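Local atomic coordinates of putative transcriptional regulator, LysR family (Vibrio parahaemolyticus, PDB entry 3OXN), a protein that probably binds DNA as a LysR-type transcription regulator, this chain being its C-terminal part with the substrate-binding (effector-sensing) domain and not the helix-turn-helix. Residues A[54-57]-A[62-65]; A[68-73]-A[206-211]. All blocks are in the same frame, centred on the assembly; numbering follows the deposited sequence.

Contact 1 (A[54-57]-A[62-65])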
ATOM      1  N   PRO A  54       5.785   5.598   0.642  1.00 34.87           N
ATOM      2  CA  PRO A  54       5.924   4.706   1.793  1.00 33.73           C
ATOM      3  C   PRO A  54       6.920   5.206   2.842  1.00 34.24           C
ATOM      4  O   PRO A  54       8.104   5.431   2.550  1.00 34.82           O
ATOM      5  CB  PRO A  54       6.420   3.407   1.157  1.00 31.35           C
ATOM      6  CG  PRO A  54       5.833   3.435  -0.209  1.00 32.67           C
ATOM      7  CD  PRO A  54       5.909   4.873  -0.633  1.00 33.65           C
ATOM      8  N   LEU A  55       6.420   5.383   4.063  1.00 32.16           N
ATOM      9  CA  LEU A  55       7.277   5.558   5.223  1.00 32.43           C
ATOM     10  C   LEU A  55       8.173   4.334   5.353  1.00 36.41           C
ATOM     11  O   LEU A  55       7.701   3.204   5.248  1.00 40.53           O
ATOM     12  CB  LEU A  55       6.435   5.661   6.490  1.00 29.65           C
ATOM     13  CG  LEU A  55       7.136   6.440   7.603  1.00 34.66           C
ATOM     14  CD1 LEU A  55       6.620   7.884   7.597  1.00 30.77           C
ATOM     15  CD2 LEU A  55       6.951   5.794   8.982  1.00 33.28           C
ATOM     16  N   GLN A  56       9.465   4.548   5.565  1.00 35.48           N
ATOM     17  CA  GLN A  56      10.340   3.475   6.007  1.00 34.80           C
ATOM     18  C   GLN A  56      10.626   3.772   7.472  1.00 36.66           C
ATOM     19  O   GLN A  56      11.378   4.686   7.789  1.00 35.63           O
ATOM     20  CB  GLN A  56      11.610   3.438   5.158  1.00 38.86           C
ATOM     21  CG  GLN A  56      11.350   3.254   3.650  1.00 37.83           C
ATOM     22  CD  GLN A  56      12.427   3.909   2.787  1.00 42.29           C
ATOM     23  OE1 GLN A  56      13.421   4.414   3.308  1.00 44.18           O
ATOM     24  NE2 GLN A  56      12.229   3.907   1.464  1.00 40.87           N
ATOM     25  N   HIS A  57       9.973   3.022   8.359  1.00 46.68           N
ATOM     26  CA  HIS A  57       9.881   3.354   9.800  1.00 41.56           C
ATOM     27  C   HIS A  57      11.201   3.606  10.536  1.00 40.70           C
ATOM     28  O   HIS A  57      11.245   4.433  11.457  1.00 35.15           O
ATOM     29  CB  HIS A  57       9.071   2.291  10.559  1.00 38.23           C
ATOM     30  CG  HIS A  57       7.657   2.695  10.856  1.00 44.83           C
ATOM     31  ND1 HIS A  57       6.583   2.262  10.106  1.00 45.22           N
ATOM     32  CD2 HIS A  57       7.138   3.483  11.833  1.00 42.52           C
ATOM     33  CE1 HIS A  57       5.465   2.766  10.605  1.00 36.84           C
ATOM     34  NE2 HIS A  57       5.775   3.509  11.654  1.00 35.81           N
ATOM     35  N   ASP A  62      15.425  10.153   8.657  1.00 29.97           N
ATOM     36  CA  ASP A  62      16.218  10.319   7.459  1.00 32.85           C
ATOM     37  C   ASP A  62      15.319  10.765   6.324  1.00 33.47           C
ATOM     38  O   ASP A  62      15.723  11.531   5.440  1.00 32.96           O
ATOM     39  CB  ASP A  62      16.932   9.017   7.089  1.00 34.23           C
ATOM     40  CG  ASP A  62      18.230   8.847   7.835  1.00 36.23           C
ATOM     41  OD1 ASP A  62      18.550   9.737   8.660  1.00 35.77           O
ATOM     42  OD2 ASP A  62      18.920   7.826   7.607  1.00 39.03           O
ATOM     43  N   GLN A  63      14.093  10.269   6.354  1.00 32.08           N
ATOM     44  CA  GLN A  63      13.143  10.557   5.300  1.00 32.68           C
ATOM     45  C   GLN A  63      12.700  12.032   5.325  1.00 33.81           C
ATOM     46  O   GLN A  63      12.675  12.691   4.284  1.00 33.62           O
ATOM     47  CB  GLN A  63      11.962   9.583   5.369  1.00 31.95           C
ATOM     48  CG  GLN A  63      11.589   9.015   4.007  1.00 36.17           C
ATOM     49  CD  GLN A  63      10.719   7.781   4.090  1.00 36.32           C
ATOM     50  OE1 GLN A  63      10.640   7.130   5.139  1.00 35.94           O
ATOM     51  NE2 GLN A  63      10.067   7.440   2.970  1.00 32.66           N
ATOM     52  N   LEU A  64      12.387  12.560   6.509  1.00 32.71           N
ATOM     53  CA  LEU A  64      12.035  13.969   6.625  1.00 32.41           C
ATOM     54  C   LEU A  64      13.262  14.863   6.464  1.00 31.34           C
ATOM     55  O   LEU A  64      13.179  15.959   5.906  1.00 32.11           O
ATOM     56  CB  LEU A  64      11.351  14.261   7.964  1.00 32.16           C
ATOM     57  CG  LEU A  64      10.022  13.582   8.272  1.00 29.26           C
ATOM     58  CD1 LEU A  64       9.758  13.778   9.744  1.00 31.08           C
ATOM     59  CD2 LEU A  64       8.886  14.114   7.421  1.00 25.30           C
ATOM     60  N   THR A  65      14.401  14.395   6.961  1.00 32.00           N
ATOM     61  CA  THR A  65      15.633  15.183   6.914  1.00 33.96           C
ATOM     62  C   THR A  65      16.354  15.184   5.555  1.00 31.90           C
ATOM     63  O   THR A  65      16.738  16.236   5.050  1.00 33.35           O
ATOM     64  CB  THR A  65      16.620  14.728   7.989  1.00 31.93           C
ATOM     65  OG1 THR A  65      15.971  14.768   9.261  1.00 33.86           O
ATOM     66  CG2 THR A  65      17.827  15.636   8.020  1.00 31.60           C
TER
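Pro54, the last residue of strand 49-54, offers its carbonyl to the side chain of Gln63: NE2 of Gln63 donates to O of Pro54 at 2.8 Å, with the acceptor nearly in the plane of the glutamine amide but the donor tilted 28° from the carbonyl plane of Pro54. Proline has no N-H to give, yet its carbonyl still accepts at the strand's end; its ring takes no part, and Pro54 packs on Tyr148 of the second subunit. Next comes Leu55, whose CA lies 3.7 Å and CG 4.3 Å from OE1 of Gln63. No polar bond forms there, and the side chain packs against Ala72 and Cys74, a fitting place for a branched apolar residue. Gln56 then closes the pair of bonds. Its backbone N points almost straight at OE1 of Gln63, 2.9 Å away with an N-H...O angle of 177°, in the carbonyl plane and on a lone pair. The polar end of Gln56 itself goes to Arg59 through OE1, while its side chain packs on Gln56 of the second subunit. One glutamine amide thus reads both a C=O and an N-H of the loop, which fixes the rotation of its flat head, and beyond CG its chain is extended (chi2 163°), carrying the amide from the helix across to the loop. Glutamine suits the task because it supplies donor and acceptor together on a long arm, without burying a charge. The contact is a two-bond side-chain-to-backbone bridge within a beta-alpha-beta crossover of the periplasmic-binding-protein-like LysR domain, holding helix 60-65 to the loop that follows strand 49-54.

Contact 2 (A[68-73]-A[206-211])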
ATOM      1  N   GLY A  68      13.563  14.701   1.529  1.00 30.48           N
ATOM      2  CA  GLY A  68      12.608  15.718   1.108  1.00 31.83           C
ATOM      3  C   GLY A  68      11.152  15.539   1.552  1.00 35.39           C
ATOM      4  O   GLY A  68      10.235  16.131   0.963  1.00 35.26           O
ATOM      5  N   ALA A  69      10.928  14.729   2.587  1.00 30.83           N
ATOM      6  CA  ALA A  69       9.586  14.513   3.111  1.00 31.22           C
ATOM      7  C   ALA A  69       9.147  15.735   3.921  1.00 30.69           C
ATOM      8  O   ALA A  69       9.840  16.151   4.839  1.00 28.88           O
ATOM      9  CB  ALA A  69       9.546  13.259   3.960  1.00 30.02           C
ATOM     10  N   ASP A  70       8.011  16.323   3.565  1.00 31.76           N
ATOM     11  CA  ASP A  70       7.547  17.524   4.255  1.00 36.05           C
ATOM     12  C   ASP A  70       6.972  17.191   5.627  1.00 34.23           C
ATOM     13  O   ASP A  70       7.256  17.871   6.611  1.00 34.21           O
ATOM     14  CB  ASP A  70       6.529  18.296   3.408  1.00 36.05           C
ATOM     15  CG  ASP A  70       7.195  19.193   2.377  1.00 39.21           C
ATOM     16  OD1 ASP A  70       8.325  19.670   2.644  1.00 36.51           O
ATOM     17  OD2 ASP A  70       6.587  19.434   1.307  1.00 40.30           O
ATOM     18  N   LEU A  71       6.196  16.113   5.675  1.00 32.59           N
ATOM     19  CA  LEU A  71       5.507  15.663   6.879  1.00 30.78           C
ATOM     20  C   LEU A  71       5.463  14.135   6.868  1.00 30.49           C
ATOM     21  O   LEU A  71       5.383  13.508   5.807  1.00 30.68           O
ATOM     22  CB  LEU A  71       4.078  16.214   6.873  1.00 30.39           C
ATOM     23  CG  LEU A  71       3.109  15.869   8.000  1.00 29.09           C
ATOM     24  CD1 LEU A  71       3.551  16.467   9.321  1.00 27.69           C
ATOM     25  CD2 LEU A  71       1.722  16.366   7.626  1.00 29.17           C
ATOM     26  N   ALA A  72       5.515  13.525   8.041  1.00 29.74           N
ATOM     27  CA  ALA A  72       5.343  12.084   8.135  1.00 27.03           C
ATOM     28  C   ALA A  72       4.111  11.788   8.984  1.00 29.63           C
ATOM     29  O   ALA A  72       3.942  12.381  10.054  1.00 29.36           O
ATOM     30  CB  ALA A  72       6.579  11.453   8.743  1.00 26.34           C
ATOM     31  N   ILE A  73       3.242  10.893   8.515  1.00 28.74           N
ATOM     32  CA  ILE A  73       2.148  10.416   9.367  1.00 28.17           C
ATOM     33  C   ILE A  73       2.289   8.922   9.717  1.00 29.91           C
ATOM     34  O   ILE A  73       2.180   8.058   8.839  1.00 31.08           O
ATOM     35  CB  ILE A  73       0.770  10.664   8.743  1.00 25.56           C
ATOM     36  CG1 ILE A  73       0.614  12.145   8.367  1.00 28.71           C
ATOM     37  CG2 ILE A  73      -0.326  10.186   9.706  1.00 24.81           C
ATOM     38  CD1 ILE A  73      -0.617  12.468   7.490  1.00 26.63           C
ATOM     39  N   PRO A 206       4.733  28.864   6.428  1.00 48.53           N
ATOM     40  CA  PRO A 206       3.315  29.219   6.243  1.00 47.03           C
ATOM     41  C   PRO A 206       2.509  28.102   5.570  1.00 47.64           C
ATOM     42  O   PRO A 206       1.354  27.876   5.951  1.00 48.12           O
ATOM     43  CB  PRO A 206       3.379  30.427   5.310  1.00 46.38           C
ATOM     44  CG  PRO A 206       4.730  31.032   5.558  1.00 47.23           C
ATOM     45  CD  PRO A 206       5.648  29.935   5.990  1.00 46.03           C
ATOM     46  N   ALA A 207       3.110  27.427   4.587  1.00 44.39           N
ATOM     47  CA  ALA A 207       2.441  26.350   3.853  1.00 44.42           C
ATOM     48  C   ALA A 207       2.385  25.041   4.648  1.00 43.17           C
ATOM     49  O   ALA A 207       1.373  24.339   4.637  1.00 39.59           O
ATOM     50  CB  ALA A 207       3.127  26.120   2.509  1.00 44.71           C
ATOM     51  N   GLN A 208       3.478  24.721   5.335  1.00 42.96           N
ATOM     52  CA  GLN A 208       3.530  23.530   6.169  1.00 40.40           C
ATOM     53  C   GLN A 208       2.670  23.700   7.426  1.00 39.80           C
ATOM     54  O   GLN A 208       1.987  22.764   7.842  1.00 40.47           O
ATOM     55  CB  GLN A 208       4.976  23.165   6.538  1.00 40.41           C
ATOM     56  CG  GLN A 208       5.917  22.912   5.347  1.00 41.10           C
ATOM     57  CD  GLN A 208       5.473  21.763   4.429  1.00 41.22           C
ATOM     58  OE1 GLN A 208       4.716  20.881   4.838  1.00 43.71           O
ATOM     59  NE2 GLN A 208       5.955  21.774   3.182  1.00 33.86           N
ATOM     60  N   GLU A 209       2.689  24.883   8.035  1.00 40.39           N
ATOM     61  CA  GLU A 209       1.835  25.118   9.193  1.00 36.95           C
ATOM     62  C   GLU A 209       0.400  24.975   8.735  1.00 37.80           C
ATOM     63  O   GLU A 209      -0.474  24.613   9.512  1.00 41.22           O
ATOM     64  CB  GLU A 209       2.050  26.505   9.794  1.00 39.78           C
ATOM     65  CG  GLU A 209       3.346  26.706  10.562  1.00 44.70           C
ATOM     66  CD  GLU A 209       3.626  28.188  10.845  1.00 53.51           C
ATOM     67  OE1 GLU A 209       2.877  29.047  10.323  1.00 48.86           O
ATOM     68  OE2 GLU A 209       4.593  28.495  11.587  1.00 56.43           O
ATOM     69  N   TRP A 210       0.153  25.255   7.462  1.00 38.45           N
ATOM     70  CA  TRP A 210      -1.201  25.153   6.935  1.00 38.67           C
ATOM     71  C   TRP A 210      -1.581  23.699   6.677  1.00 38.29           C
ATOM     72  O   TRP A 210      -2.637  23.243   7.108  1.00 37.86           O
ATOM     73  CB  TRP A 210      -1.372  25.994   5.658  1.00 41.95           C
ATOM     74  CG  TRP A 210      -2.641  25.669   4.928  1.00 41.28           C
ATOM     75  CD1 TRP A 210      -3.868  26.183   5.169  1.00 40.56           C
ATOM     76  CD2 TRP A 210      -2.807  24.721   3.866  1.00 44.34           C
ATOM     77  NE1 TRP A 210      -4.795  25.627   4.324  1.00 40.48           N
ATOM     78  CE2 TRP A 210      -4.169  24.724   3.506  1.00 40.46           C
ATOM     79  CE3 TRP A 210      -1.933  23.866   3.173  1.00 41.70           C
ATOM     80  CZ2 TRP A 210      -4.686  23.921   2.493  1.00 45.24           C
ATOM     81  CZ3 TRP A 210      -2.445  23.065   2.160  1.00 41.86           C
ATOM     82  CH2 TRP A 210      -3.807  23.100   1.829  1.00 43.02           C
ATOM     83  N   LEU A 211      -0.716  22.977   5.970  1.00 39.67           N
ATOM     84  CA  LEU A 211      -0.940  21.558   5.682  1.00 40.79           C
ATOM     85  C   LEU A 211      -1.254  20.793   6.958  1.00 35.12           C
ATOM     86  O   LEU A 211      -2.241  20.062   7.024  1.00 33.93           O
ATOM     87  CB  LEU A 211       0.290  20.922   5.005  1.00 40.69           C
ATOM     88  CG  LEU A 211       0.128  19.656   4.143  1.00 38.08           C
ATOM     89  CD1 LEU A 211       1.446  18.923   4.011  1.00 37.58           C
ATOM     90  CD2 LEU A 211      -0.915  18.712   4.688  1.00 38.25           C
TER
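Asp70 and Gln208 mark the closest backbone approach, 7.5 Å between their CA atoms, so the turn leading into strand 71-74 and the first turns of helix 206-227 meet through side chains alone. At the outer end, the side chains of Gln208 and Asp70 cross at about a right angle, their flat ends turned 50° from each other. NE2 of Gln208 sits over the face of the carboxylate, 3.0 Å from CG of Asp70 and roughly as far from one oxygen as from the other; its N-H groups are therefore badly angled to either, and the pair does not count as a hydrogen bond. The contact is a polar one without a directed bond. Gln208 arrives there by a bend at chi2 (-60°), which folds its chain instead of extending it, and OE1 of Gln208 comes to 3.5 Å from CB of Asp70. The carboxylate has another partner: OD2 of Asp70 accepts a weak hydrogen bond from the backbone N of Thr22 in the adjacent strand. A short acidic side chain fits this turn at the start of the strand, since it can reach the neighbouring backbone and still face the amide.

Deeper in, the contact turns apolar. CD2 of Leu71 meets CD1 of Leu211 at 4.4 Å, a loose methyl-to-methyl touch between strand and helix. Leu211 follows Gln208 by three residues, which brings both onto the same face of the helix, and both also pack on Phe21. Leu71 leans on Ile23, Met196 and Trp198 as well, so leucine here fills a layer shared by three strands. Such packing of a helix on the face of a mixed sheet is characteristic of the alpha/beta subdomains of the periplasmic-binding-protein-like fold, to which the LysR substrate-binding domain belongs.

How the contacts relate
From the N terminus, strand 49-54 runs into the loop where contact 1 opens; contact 1 closes a short local loop when helix 60-65 comes back against it. The chain then turns at Gly68 into strand 71-74, where contact 2 opens, and this second loop closes only at helix 206-227, after the chain has passed through the other subdomain. The two are in series and neither nests nor crosses. Their centres lie 13 Å apart, joined by a probable hydrogen bond from Ala69 N to Gln63 O and by Leu64 packed on Ala69 and Ala72. Together they tie the loop after strand 49-54, a helix, a central strand and the C-terminal helix into one subdomain.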